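Local coordinates for Nitrate/nitrite binding protein NrtA (PDB 2G29) that binds nitrate as the solute-binding protein of the NrtABCD ABC transporter, which takes up nitrate and probably nitrite as well, at residues Phe242-Asp247 with Lys257-Ala262; Thr33-Gly38 with Ala246-Gln251; Lys135-Gly140 with Ala144-Ala149; Arg172-Ala177 with Gln226-Gly231. One frame throughout, in Å; residues are numbered along the deposited sequence.

Interaction 1: Phe242-Asp247 with Lys257-Ala262; sequences FGMRAD and KALLMA
The ring of Phe242 is met at its edge by two neighbouring leucines of 257-262, and neither of them lies over a face. Leu259 CB sits beside the far end of the ring, 4.3 Å from Phe242 CZ, and Leu260 CD2 lies 4.3 Å from Phe242 CD2; both leucine atoms stay near the ring plane. The other flat group, the guanidinium of Arg245, carries the carboxylate of Asp247 at its edge and in its plane, through an almost straight salt bridge of 2.9 Å from Arg245 NE to Asp247 OD1. The oxygen is approached from above the carboxylate plane, 41° out of it. This pair is internal to 242-247, with Arg245 in the N-cap position of the following helix; Arg245 NH1 is held in turn by Leu80 O.

Further along the strand, Met244 SD comes to 3.7 Å from Leu259 CD1. A bend at the end of the methionine (chi3 69°) also brings Met244 CE to 4.0 Å from Leu259 CD1, so Leu259 CD1 is met by both the sulfur and the terminal methyl of Met244. The two side chains cross nearly perpendicularly. All four touching residues are buried and purely apolar where they meet.

The strand and helix axes run nearly antiparallel, at 166° and 11.1 Å apart, as expected for a chain that leaves the sheet and folds back over it. Strand 240-245 is an inner strand of the five-stranded mixed sheet in one binding-protein lobe, and the Phe242 side chain lies about 8 Å from that of Lys240, which binds nitrate. Leu260 also packs on Leu118 of the adjacent strand 115-120 and on Ala370 of helix 364-373, while Leu259 reaches Tyr57 of helix 56-59.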
loop_
_atom_site.group_PDB
_atom_site.type_symbol
_atom_site.label_atom_id
_atom_site.label_comp_id
_atom_site.label_asym_id
_atom_site.label_seq_id
_atom_site.Cartn_x
_atom_site.Cartn_y
_atom_site.Cartn_z
ATOM N N PHE A 242 -6.774 -3.418 4.698
ATOM C CA PHE A 242 -7.492 -4.684 4.655
ATOM C C PHE A 242 -8.915 -4.198 4.312
ATOM O O PHE A 242 -9.656 -3.626 5.134
ATOM C CB PHE A 242 -7.453 -5.402 6.021
ATOM C CG PHE A 242 -8.334 -6.638 6.104
ATOM C CD1 PHE A 242 -8.612 -7.411 4.997
ATOM C CD2 PHE A 242 -8.849 -7.032 7.330
ATOM C CE1 PHE A 242 -9.391 -8.566 5.086
ATOM C CE2 PHE A 242 -9.634 -8.190 7.428
ATOM C CZ PHE A 242 -9.898 -8.939 6.311
ATOM N N GLY A 243 -9.273 -4.382 3.045
ATOM C CA GLY A 243 -10.588 -3.942 2.606
ATOM C C GLY A 243 -11.536 -5.090 2.315
ATOM O O GLY A 243 -11.100 -6.151 1.868
ATOM N N MET A 244 -12.820 -4.877 2.545
ATOM C CA MET A 244 -13.804 -5.901 2.247
ATOM C C MET A 244 -15.061 -5.307 1.635
ATOM O O MET A 244 -15.375 -4.131 1.842
ATOM C CB MET A 244 -14.188 -6.670 3.534
ATOM C CG MET A 244 -13.047 -7.490 4.177
ATOM S SD MET A 244 -13.662 -8.882 5.181
ATOM C CE MET A 244 -14.327 -9.940 3.833
ATOM N N ARG A 245 -15.773 -6.099 0.851
ATOM C CA ARG A 245 -17.068 -5.669 0.314
ATOM C C ARG A 245 -17.980 -5.390 1.514
ATOM O O ARG A 245 -18.014 -6.182 2.485
ATOM C CB ARG A 245 -17.692 -6.766 -0.544
ATOM C CG ARG A 245 -17.085 -6.818 -1.956
ATOM C CD ARG A 245 -17.715 -7.857 -2.857
ATOM N NE ARG A 245 -19.171 -7.723 -2.958
ATOM C CZ ARG A 245 -19.829 -7.579 -4.095
ATOM N NH1 ARG A 245 -19.178 -7.515 -5.258
ATOM N NH2 ARG A 245 -21.154 -7.550 -4.071
ATOM N N ALA A 246 -18.704 -4.277 1.461
ATOM C CA ALA A 246 -19.593 -3.938 2.543
ATOM C C ALA A 246 -20.754 -4.893 2.671
ATOM O O ALA A 246 -21.229 -5.107 3.781
ATOM C CB ALA A 246 -20.090 -2.470 2.379
ATOM N N ASP A 247 -21.216 -5.459 1.562
ATOM C CA ASP A 247 -22.342 -6.391 1.660
ATOM C C ASP A 247 -21.946 -7.638 2.466
ATOM O O ASP A 247 -22.727 -8.129 3.310
ATOM C CB ASP A 247 -22.894 -6.767 0.261
ATOM C CG ASP A 247 -22.063 -7.837 -0.454
ATOM O OD1 ASP A 247 -20.840 -7.695 -0.544
ATOM O OD2 ASP A 247 -22.633 -8.869 -0.904
ATOM N N LYS A 257 -15.551 -9.746 12.260
ATOM C CA LYS A 257 -14.809 -9.448 13.481
ATOM C C LYS A 257 -13.737 -10.526 13.689
ATOM O O LYS A 257 -12.592 -10.239 14.077
ATOM C CB LYS A 257 -15.761 -9.382 14.689
ATOM C CG LYS A 257 -15.042 -9.006 15.985
ATOM C CD LYS A 257 -16.022 -8.977 17.175
ATOM C CE LYS A 257 -15.419 -8.288 18.384
ATOM N NZ LYS A 257 -16.414 -8.275 19.527
ATOM N N ALA A 258 -14.104 -11.772 13.385
ATOM C CA ALA A 258 -13.179 -12.879 13.518
ATOM C C ALA A 258 -11.988 -12.732 12.561
ATOM O O ALA A 258 -10.834 -12.931 12.963
ATOM C CB ALA A 258 -13.918 -14.204 13.291
ATOM N N LEU A 259 -12.253 -12.351 11.309
ATOM C CA LEU A 259 -11.160 -12.143 10.343
ATOM C C LEU A 259 -10.246 -11.010 10.819
ATOM O O LEU A 259 -9.016 -11.112 10.712
ATOM C CB LEU A 259 -11.692 -11.760 8.957
ATOM C CG LEU A 259 -12.367 -12.807 8.099
ATOM C CD1 LEU A 259 -12.771 -12.108 6.795
ATOM C CD2 LEU A 259 -11.408 -13.978 7.820
ATOM N N LEU A 260 -10.841 -9.909 11.306
ATOM C CA LEU A 260 -10.074 -8.765 11.760
ATOM C C LEU A 260 -9.165 -9.129 12.913
ATOM O O LEU A 260 -8.026 -8.749 12.930
ATOM C CB LEU A 260 -11.000 -7.610 12.154
ATOM C CG LEU A 260 -10.784 -6.220 11.563
ATOM C CD1 LEU A 260 -11.548 -5.225 12.422
ATOM C CD2 LEU A 260 -9.298 -5.843 11.410
ATOM N N MET A 261 -9.687 -9.875 13.890
ATOM C CA MET A 261 -8.844 -10.258 15.018
ATOM C C MET A 261 -7.714 -11.175 14.535
ATOM O O MET A 261 -6.586 -11.039 15.006
ATOM C CB MET A 261 -9.677 -10.958 16.095
ATOM C CG MET A 261 -10.690 -9.998 16.738
ATOM S SD MET A 261 -11.577 -10.710 18.185
ATOM C CE MET A 261 -12.451 -11.847 17.409
ATOM N N ALA A 262 -8.001 -12.081 13.608
ATOM C CA ALA A 262 -6.956 -12.958 13.081
ATOM C C ALA A 262 -5.884 -12.131 12.381
ATOM O O ALA A 262 -4.688 -12.374 12.565
ATOM C CB ALA A 262 -7.543 -13.954 12.116
#

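Interaction 2: Thr33-Gly38 with Ala246-Gln251; sequences TTAKLG and ADWVDQ
Trp248, from the short helix 246-251, packs its six-membered ring against Ala35 and the Thr34 carbonyl, a buried contact that is part apolar and part water-mediated. It lies at one margin of an alpha/beta lobe of the periplasmic-binding-protein fold, where the chain enters strand 36-39 of the five-stranded mixed sheet. The evidence for a small, local contact is that only 83 Å² is buried, and that a single indole atom, Trp248 CZ2, makes both close approaches. Ala35 CB stands 3.9 Å from Trp248 CZ2 in an oblique position. Thr34 O, also 3.9 Å from Trp248 CZ2, lies instead at the ring edge, near its plane.

With CG anti to the backbone N (chi1 -172°), the indole is carried away from its helix towards 33-38. Helix 253-271 packs against the same indole through Ala255, Ala256 and Leu259. On the side of 33-38, the Thr34 hydroxyl OG1 is engaged by Asp64 O, and the CB of Thr34 is directed away from 246-251.

The polar edge of the indole is tied to the backbone of 33-38 by one water in the ring plane: Trp248 NE1 donates to it at 2.9 Å, and it donates in turn to Thr34 O at 2.8 Å.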
loop_
_atom_site.group_PDB
_atom_site.type_symbol
_atom_site.label_atom_id
_atom_site.label_comp_id
_atom_site.label_asym_id
_atom_site.label_seq_id
_atom_site.Cartn_x
_atom_site.Cartn_y
_atom_site.Cartn_z
ATOM N N THR A 33 -17.595 -19.798 7.759
ATOM C CA THR A 33 -16.258 -20.210 8.126
ATOM C C THR A 33 -15.234 -19.993 7.027
ATOM O O THR A 33 -14.075 -20.369 7.178
ATOM C CB THR A 33 -16.220 -21.701 8.519
ATOM O OG1 THR A 33 -16.674 -22.493 7.418
ATOM C CG2 THR A 33 -17.121 -21.951 9.729
ATOM N N THR A 34 -15.675 -19.386 5.931
ATOM C CA THR A 34 -14.779 -19.110 4.810
ATOM C C THR A 34 -14.960 -17.679 4.316
ATOM O O THR A 34 -15.958 -17.033 4.591
ATOM C CB THR A 34 -15.064 -20.054 3.608
ATOM O OG1 THR A 34 -14.015 -19.937 2.630
ATOM C CG2 THR A 34 -16.386 -19.716 2.954
ATOM N N ALA A 35 -13.951 -17.209 3.589
ATOM C CA ALA A 35 -13.965 -15.880 2.964
ATOM C C ALA A 35 -12.884 -16.019 1.899
ATOM O O ALA A 35 -11.979 -16.833 2.046
ATOM C CB ALA A 35 -13.586 -14.782 3.972
ATOM N N LYS A 36 -13.017 -15.279 0.801
ATOM C CA LYS A 36 -12.011 -15.311 -0.263
ATOM C C LYS A 36 -11.312 -13.959 -0.207
ATOM O O LYS A 36 -11.924 -12.932 -0.506
ATOM C CB LYS A 36 -12.662 -15.522 -1.644
ATOM C CG LYS A 36 -13.288 -16.934 -1.803
ATOM C CD LYS A 36 -13.211 -17.424 -3.245
ATOM C CE LYS A 36 -14.230 -16.834 -4.135
ATOM N NZ LYS A 36 -13.860 -17.109 -5.565
ATOM N N LEU A 37 -10.036 -13.966 0.199
ATOM C CA LEU A 37 -9.257 -12.737 0.344
ATOM C C LEU A 37 -8.137 -12.661 -0.663
ATOM O O LEU A 37 -7.242 -13.524 -0.707
ATOM C CB LEU A 37 -8.693 -12.660 1.751
ATOM C CG LEU A 37 -9.702 -12.797 2.887
ATOM C CD1 LEU A 37 -8.953 -12.736 4.213
ATOM C CD2 LEU A 37 -10.749 -11.691 2.779
ATOM N N GLY A 38 -8.172 -11.621 -1.486
ATOM C CA GLY A 38 -7.098 -11.509 -2.458
ATOM C C GLY A 38 -5.858 -10.815 -1.928
ATOM O O GLY A 38 -5.927 -10.076 -0.918
ATOM N N ALA A 246 -18.704 -4.277 1.461
ATOM C CA ALA A 246 -19.593 -3.938 2.543
ATOM C C ALA A 246 -20.754 -4.893 2.671
ATOM O O ALA A 246 -21.229 -5.107 3.781
ATOM C CB ALA A 246 -20.090 -2.470 2.379
ATOM N N ASP A 247 -21.216 -5.459 1.562
ATOM C CA ASP A 247 -22.342 -6.391 1.660
ATOM C C ASP A 247 -21.946 -7.638 2.466
ATOM O O ASP A 247 -22.727 -8.129 3.310
ATOM C CB ASP A 247 -22.894 -6.767 0.261
ATOM C CG ASP A 247 -22.063 -7.837 -0.454
ATOM O OD1 ASP A 247 -20.840 -7.695 -0.544
ATOM O OD2 ASP A 247 -22.633 -8.869 -0.904
ATOM N N TRP A 248 -20.727 -8.123 2.282
ATOM C CA TRP A 248 -20.299 -9.301 3.018
ATOM C C TRP A 248 -20.134 -8.957 4.517
ATOM O O TRP A 248 -20.544 -9.713 5.387
ATOM C CB TRP A 248 -18.985 -9.845 2.429
ATOM C CG TRP A 248 -18.566 -11.157 2.990
ATOM C CD1 TRP A 248 -18.762 -12.384 2.428
ATOM C CD2 TRP A 248 -17.825 -11.386 4.202
ATOM N NE1 TRP A 248 -18.187 -13.357 3.199
ATOM C CE2 TRP A 248 -17.598 -12.784 4.292
ATOM C CE3 TRP A 248 -17.327 -10.555 5.214
ATOM C CZ2 TRP A 248 -16.894 -13.367 5.351
ATOM C CZ3 TRP A 248 -16.629 -11.129 6.278
ATOM C CH2 TRP A 248 -16.409 -12.532 6.334
ATOM N N VAL A 249 -19.543 -7.808 4.839
ATOM C CA VAL A 249 -19.382 -7.412 6.227
ATOM C C VAL A 249 -20.719 -7.168 6.925
ATOM O O VAL A 249 -20.898 -7.557 8.101
ATOM C CB VAL A 249 -18.475 -6.140 6.346
ATOM C CG1 VAL A 249 -18.447 -5.633 7.799
ATOM C CG2 VAL A 249 -17.067 -6.500 5.868
ATOM N N ASP A 250 -21.652 -6.534 6.221
ATOM C CA ASP A 250 -22.965 -6.212 6.819
ATOM C C ASP A 250 -23.760 -7.498 7.038
ATOM O O ASP A 250 -24.553 -7.578 7.975
ATOM C CB ASP A 250 -23.788 -5.295 5.906
ATOM C CG ASP A 250 -23.247 -3.857 5.819
ATOM O OD1 ASP A 250 -22.347 -3.470 6.590
ATOM O OD2 ASP A 250 -23.766 -3.106 4.960
ATOM N N GLN A 251 -23.568 -8.486 6.167
ATOM C CA GLN A 251 -24.290 -9.757 6.316
ATOM C C GLN A 251 -23.662 -10.691 7.328
ATOM O O GLN A 251 -24.377 -11.451 8.005
ATOM C CB GLN A 251 -24.339 -10.486 4.979
ATOM C CG GLN A 251 -25.456 -10.026 4.088
ATOM C CD GLN A 251 -25.401 -10.668 2.721
ATOM O OE1 GLN A 251 -25.272 -11.888 2.605
ATOM N NE2 GLN A 251 -25.511 -9.853 1.673
HETATM O O HOH W 1 -18.007 -16.256 2.883
#

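Interaction 3: Lys135-Gly140 with Ala144-Ala149; sequences KDLKVG and APLKEA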
loop_
_atom_site.group_PDB
_atom_site.type_symbol
_atom_site.label_atom_id
_atom_site.label_comp_id
_atom_site.label_asym_id
_atom_site.label_seq_id
_atom_site.Cartn_x
_atom_site.Cartn_y
_atom_site.Cartn_z
ATOM N N LYS A 135 22.093 6.203 -13.640
ATOM C CA LYS A 135 23.095 5.965 -12.609
ATOM C C LYS A 135 24.055 7.126 -12.350
ATOM O O LYS A 135 24.356 7.416 -11.203
ATOM C CB LYS A 135 23.887 4.680 -12.900
ATOM C CG LYS A 135 23.149 3.414 -12.431
ATOM C CD LYS A 135 24.065 2.195 -12.470
ATOM C CE LYS A 135 23.427 0.963 -11.828
ATOM N NZ LYS A 135 24.400 -0.169 -11.748
ATOM N N ASP A 136 24.507 7.814 -13.397
ATOM C CA ASP A 136 25.454 8.901 -13.179
ATOM C C ASP A 136 24.893 10.055 -12.350
ATOM O O ASP A 136 25.655 10.769 -11.682
ATOM C CB ASP A 136 25.985 9.399 -14.532
ATOM C CG ASP A 136 26.644 8.279 -15.337
ATOM O OD1 ASP A 136 27.470 7.543 -14.751
ATOM O OD2 ASP A 136 26.349 8.123 -16.551
ATOM N N LEU A 137 23.567 10.228 -12.377
ATOM C CA LEU A 137 22.897 11.309 -11.651
ATOM C C LEU A 137 22.740 11.067 -10.153
ATOM O O LEU A 137 22.454 12.015 -9.395
ATOM C CB LEU A 137 21.512 11.587 -12.265
ATOM C CG LEU A 137 21.499 12.048 -13.718
ATOM C CD1 LEU A 137 20.071 12.223 -14.228
ATOM C CD2 LEU A 137 22.235 13.383 -13.815
ATOM N N LYS A 138 22.901 9.810 -9.731
ATOM C CA LYS A 138 22.798 9.460 -8.321
ATOM C C LYS A 138 21.594 10.127 -7.642
ATOM O O LYS A 138 21.718 10.788 -6.604
ATOM C CB LYS A 138 24.102 9.861 -7.616
ATOM C CG LYS A 138 25.311 9.088 -8.154
ATOM C CD LYS A 138 26.603 9.542 -7.510
ATOM C CE LYS A 138 27.770 8.687 -7.977
ATOM N NZ LYS A 138 29.017 9.042 -7.246
ATOM N N VAL A 139 20.418 9.926 -8.230
ATOM C CA VAL A 139 19.223 10.568 -7.721
ATOM C C VAL A 139 18.694 9.969 -6.428
ATOM O O VAL A 139 18.656 8.749 -6.279
ATOM C CB VAL A 139 18.098 10.540 -8.806
ATOM C CG1 VAL A 139 16.824 11.220 -8.285
ATOM C CG2 VAL A 139 18.600 11.218 -10.104
ATOM N N GLY A 140 18.312 10.851 -5.504
ATOM C CA GLY A 140 17.724 10.455 -4.226
ATOM C C GLY A 140 16.334 11.085 -4.064
ATOM O O GLY A 140 15.529 11.031 -4.984
ATOM N N ALA A 144 14.720 16.718 -8.989
ATOM C CA ALA A 144 14.999 17.759 -9.986
ATOM C C ALA A 144 15.985 17.434 -11.119
ATOM O O ALA A 144 15.761 17.839 -12.258
ATOM C CB ALA A 144 15.416 19.057 -9.281
ATOM N N PRO A 145 17.084 16.715 -10.829
ATOM C CA PRO A 145 18.042 16.374 -11.897
ATOM C C PRO A 145 17.419 15.569 -13.041
ATOM O O PRO A 145 17.940 15.533 -14.170
ATOM C CB PRO A 145 19.130 15.582 -11.166
ATOM C CG PRO A 145 18.446 15.086 -9.913
ATOM C CD PRO A 145 17.585 16.269 -9.524
ATOM N N LEU A 146 16.298 14.913 -12.771
ATOM C CA LEU A 146 15.643 14.136 -13.817
ATOM C C LEU A 146 14.984 14.994 -14.880
ATOM O O LEU A 146 14.687 14.512 -15.966
ATOM C CB LEU A 146 14.585 13.208 -13.200
ATOM C CG LEU A 146 15.146 12.134 -12.280
ATOM C CD1 LEU A 146 13.936 11.380 -11.681
ATOM C CD2 LEU A 146 16.054 11.151 -13.029
ATOM N N LYS A 147 14.740 16.256 -14.581
ATOM C CA LYS A 147 14.066 17.119 -15.545
ATOM C C LYS A 147 14.808 17.193 -16.898
ATOM O O LYS A 147 14.233 16.908 -17.960
ATOM C CB LYS A 147 13.908 18.513 -14.930
ATOM C CG LYS A 147 13.216 19.506 -15.826
ATOM C CD LYS A 147 12.127 20.253 -15.050
ATOM C CE LYS A 147 11.370 21.192 -15.947
ATOM N NZ LYS A 147 9.949 20.791 -16.065
ATOM N N GLU A 148 16.081 17.569 -16.853
ATOM C CA GLU A 148 16.886 17.644 -18.064
ATOM C C GLU A 148 17.123 16.262 -18.676
ATOM O O GLU A 148 17.227 16.116 -19.896
ATOM C CB GLU A 148 18.238 18.292 -17.778
ATOM C CG GLU A 148 18.199 19.781 -17.446
ATOM C CD GLU A 148 19.576 20.427 -17.576
ATOM O OE1 GLU A 148 20.576 19.790 -17.172
ATOM O OE2 GLU A 148 19.660 21.573 -18.081
ATOM N N ALA A 149 17.219 15.230 -17.837
ATOM C CA ALA A 149 17.460 13.885 -18.360
ATOM C C ALA A 149 16.244 13.319 -19.091
ATOM O O ALA A 149 16.382 12.678 -20.145
ATOM C CB ALA A 149 17.878 12.937 -17.215
#
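Apolar contacts carry this pairing of Leu137 and Val139 with Pro145, Leu146 and Ala149, and 213 Å² is buried between the two segments. Leu137 works through one methyl: Leu137 CD1 rests 3.8 Å from Ala149 CB and 4.3 Å from Leu146 CD2. The same methyl passes 3.9 Å from Pro145 O, a van der Waals approach to the backbone just at Pro145. Val139 likewise uses a single branch. Its CG1 is anti to the backbone N (chi1 -180°), which leaves CG2 anti to the carbonyl carbon and aimed between two partners: Val139 CG2 is 3.9 Å from Pro145 CG and 3.9 Å from Leu146 CD2. Leu146 CD2 is thus touched by both residues of the loop. Val139 and Leu146 are buried, whereas Leu137 is exposed.

Two backbone bonds lie within the segments and fix local turns. Lys138 N donates to Lys135 O at 3.2 Å, at the end of the 3-10 turn, and Lys147 N donates to Ala144 O at 3.0 Å. Beyond the segments, Tyr225 OH is hydrogen-bonded to Val139 N, and Lys147 NZ makes a salt bridge with Asp185.

With three residues between the segments, the geometry is that of a compact strand-to-helix connection: the loop that follows strand 126-130 folds onto Pro145 and the start of helix 146-151, at the periphery of one alpha/beta lobe and far from the nitrate site.

Interaction 4: Arg172-Ala177 with Gln226-Gly231; sequences RYWLAA and QALTTG
The apolar contacts all converge on the indole of Trp174. Leu228 CD2 lies over one face of its five-membered ring, 3.4 Å from Trp174 CD1 and 3.5 Å from Trp174 NE1, a tight CH-pi-like approach. Leu228 CG stands between the backbone N and the carbonyl carbon (chi1 60°), and from there the leucine and the tryptophan run past each other in opposite senses. At the six-membered ring Ala227 CB adds an oblique contact, 3.8 Å from Trp174 CZ2.

The indole N-H finds its partner outside the two segments: Trp174 NE1 is hydrogen-bonded to Gly140 O, which fixes the rotation of the indole while its face receives the leucine methyl. Replacing Trp174 by an alanine would probably leave Gly140 O without this donor and open a gap beside Leu228 CD2 and Ala227 CB.

The backbone explains why two consecutive residues can reach one ring. Ala227 and Leu228 both face Ile128 of strand 126-130, forming a classic beta bulge in the outermost strand 225-229. Helix 166-177 thus packs on the bulged edge of the mixed sheet in one lobe of the binding-protein fold, with the Leu228 side chain about 7 Å from that of Gln126, a residue that binds nitrate.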
loop_
_atom_site.group_PDB
_atom_site.type_symbol
_atom_site.label_atom_id
_atom_site.label_comp_id
_atom_site.label_asym_id
_atom_site.label_seq_id
_atom_site.Cartn_x
_atom_site.Cartn_y
_atom_site.Cartn_z
ATOM N N ARG A 172 4.228 10.529 -8.255
ATOM C CA ARG A 172 3.821 11.857 -8.718
ATOM C C ARG A 172 4.247 12.912 -7.704
ATOM O O ARG A 172 4.651 14.018 -8.086
ATOM C CB ARG A 172 2.315 11.950 -8.891
ATOM C CG ARG A 172 1.796 11.204 -10.098
ATOM C CD ARG A 172 0.283 11.251 -10.152
ATOM N NE ARG A 172 -0.175 10.629 -11.398
ATOM C CZ ARG A 172 -0.808 11.282 -12.380
ATOM N NH1 ARG A 172 -1.096 12.585 -12.270
ATOM N NH2 ARG A 172 -1.070 10.638 -13.513
ATOM N N TYR A 173 4.165 12.613 -6.408
ATOM C CA TYR A 173 4.556 13.599 -5.392
ATOM C C TYR A 173 6.049 13.915 -5.491
ATOM O O TYR A 173 6.474 15.080 -5.435
ATOM C CB TYR A 173 4.204 13.057 -3.982
ATOM C CG TYR A 173 4.321 14.075 -2.887
ATOM C CD1 TYR A 173 3.192 14.758 -2.432
ATOM C CD2 TYR A 173 5.580 14.455 -2.382
ATOM C CE1 TYR A 173 3.303 15.799 -1.503
ATOM C CE2 TYR A 173 5.693 15.522 -1.480
ATOM C CZ TYR A 173 4.565 16.183 -1.045
ATOM O OH TYR A 173 4.606 17.297 -0.201
ATOM N N TRP A 174 6.845 12.864 -5.647
ATOM C CA TRP A 174 8.296 12.991 -5.736
ATOM C C TRP A 174 8.689 13.770 -6.987
ATOM O O TRP A 174 9.526 14.697 -6.921
ATOM C CB TRP A 174 8.893 11.575 -5.722
ATOM C CG TRP A 174 10.380 11.416 -6.060
ATOM C CD1 TRP A 174 11.456 11.794 -5.307
ATOM C CD2 TRP A 174 10.892 10.722 -7.180
ATOM N NE1 TRP A 174 12.613 11.360 -5.892
ATOM C CE2 TRP A 174 12.304 10.707 -7.055
ATOM C CE3 TRP A 174 10.311 10.113 -8.295
ATOM C CZ2 TRP A 174 13.131 10.092 -8.008
ATOM C CZ3 TRP A 174 11.119 9.510 -9.230
ATOM C CH2 TRP A 174 12.526 9.506 -9.086
ATOM N N LEU A 175 8.079 13.439 -8.127
ATOM C CA LEU A 175 8.432 14.113 -9.380
ATOM C C LEU A 175 7.961 15.550 -9.352
ATOM O O LEU A 175 8.683 16.447 -9.792
ATOM C CB LEU A 175 7.867 13.372 -10.607
ATOM C CG LEU A 175 8.604 12.049 -10.888
ATOM C CD1 LEU A 175 7.806 11.155 -11.833
ATOM C CD2 LEU A 175 9.986 12.346 -11.496
ATOM N N ALA A 176 6.787 15.794 -8.789
ATOM C CA ALA A 176 6.286 17.148 -8.707
ATOM C C ALA A 176 7.132 18.007 -7.778
ATOM O O ALA A 176 7.343 19.182 -8.079
ATOM C CB ALA A 176 4.815 17.149 -8.248
ATOM N N ALA A 177 7.605 17.462 -6.658
ATOM C CA ALA A 177 8.452 18.250 -5.744
ATOM C C ALA A 177 9.714 18.635 -6.511
ATOM O O ALA A 177 10.322 19.684 -6.240
ATOM C CB ALA A 177 8.824 17.417 -4.508
ATOM N N GLN A 226 17.798 2.253 -6.661
ATOM C CA GLN A 226 16.736 2.854 -5.881
ATOM C C GLN A 226 17.038 4.269 -5.472
ATOM O O GLN A 226 18.107 4.538 -4.933
ATOM C CB GLN A 226 16.451 1.988 -4.637
ATOM C CG GLN A 226 15.274 2.509 -3.779
ATOM C CD GLN A 226 14.598 1.429 -2.935
ATOM O OE1 GLN A 226 13.628 1.700 -2.211
ATOM N NE2 GLN A 226 15.079 0.220 -3.039
ATOM N N ALA A 227 16.095 5.162 -5.747
ATOM C CA ALA A 227 16.220 6.579 -5.397
ATOM C C ALA A 227 15.875 6.793 -3.923
ATOM O O ALA A 227 16.549 7.541 -3.213
ATOM C CB ALA A 227 15.294 7.415 -6.298
ATOM N N LEU A 228 14.838 6.103 -3.444
ATOM C CA LEU A 228 14.408 6.241 -2.059
ATOM C C LEU A 228 13.428 5.136 -1.718
ATOM O O LEU A 228 12.882 4.473 -2.621
ATOM C CB LEU A 228 13.685 7.591 -1.857
ATOM C CG LEU A 228 12.431 7.748 -2.742
ATOM C CD1 LEU A 228 11.185 7.327 -1.973
ATOM C CD2 LEU A 228 12.303 9.217 -3.179
ATOM N N THR A 229 13.259 4.930 -0.410
ATOM C CA THR A 229 12.247 4.034 0.137
ATOM C C THR A 229 11.200 5.042 0.644
ATOM O O THR A 229 11.523 6.123 1.154
ATOM C CB THR A 229 12.827 3.086 1.202
ATOM O OG1 THR A 229 11.798 2.181 1.614
ATOM C CG2 THR A 229 13.374 3.866 2.411
ATOM N N THR A 230 9.926 4.695 0.518
ATOM C CA THR A 230 8.897 5.688 0.750
ATOM C C THR A 230 8.700 6.287 2.106
ATOM O O THR A 230 8.116 7.348 2.210
ATOM C CB THR A 230 7.571 5.229 0.077
ATOM O OG1 THR A 230 7.218 3.932 0.560
ATOM C CG2 THR A 230 7.749 5.134 -1.429
ATOM N N GLY A 231 9.210 5.635 3.144
ATOM C CA GLY A 231 9.168 6.226 4.475
ATOM C C GLY A 231 10.078 7.475 4.512
ATOM O O GLY A 231 10.069 8.207 5.503
#

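Overall arrangement
Interaction 2 spans the longest loop, bringing the chain just before strand 36-39 against helix 246-251, 208 residues later. Within that span come interaction 3, a short closure after strand 126-130, and then interaction 4, joining helix 166-177 to strand 225-229. These two follow in series and touch, Leu146 and Gly140 both meeting Trp174. The chain then returns to the first sheet through strand 240-245, where interaction 1 begins; it overlaps the end of interaction 2, sharing Ala246 and Asp247, and Leu259 touches Trp248. Interactions 1 and 2 belong to one sheet and its helices, 3 and 4 to the other, on opposite sides of the chain's centre, in keeping with the two-domain C-clamp.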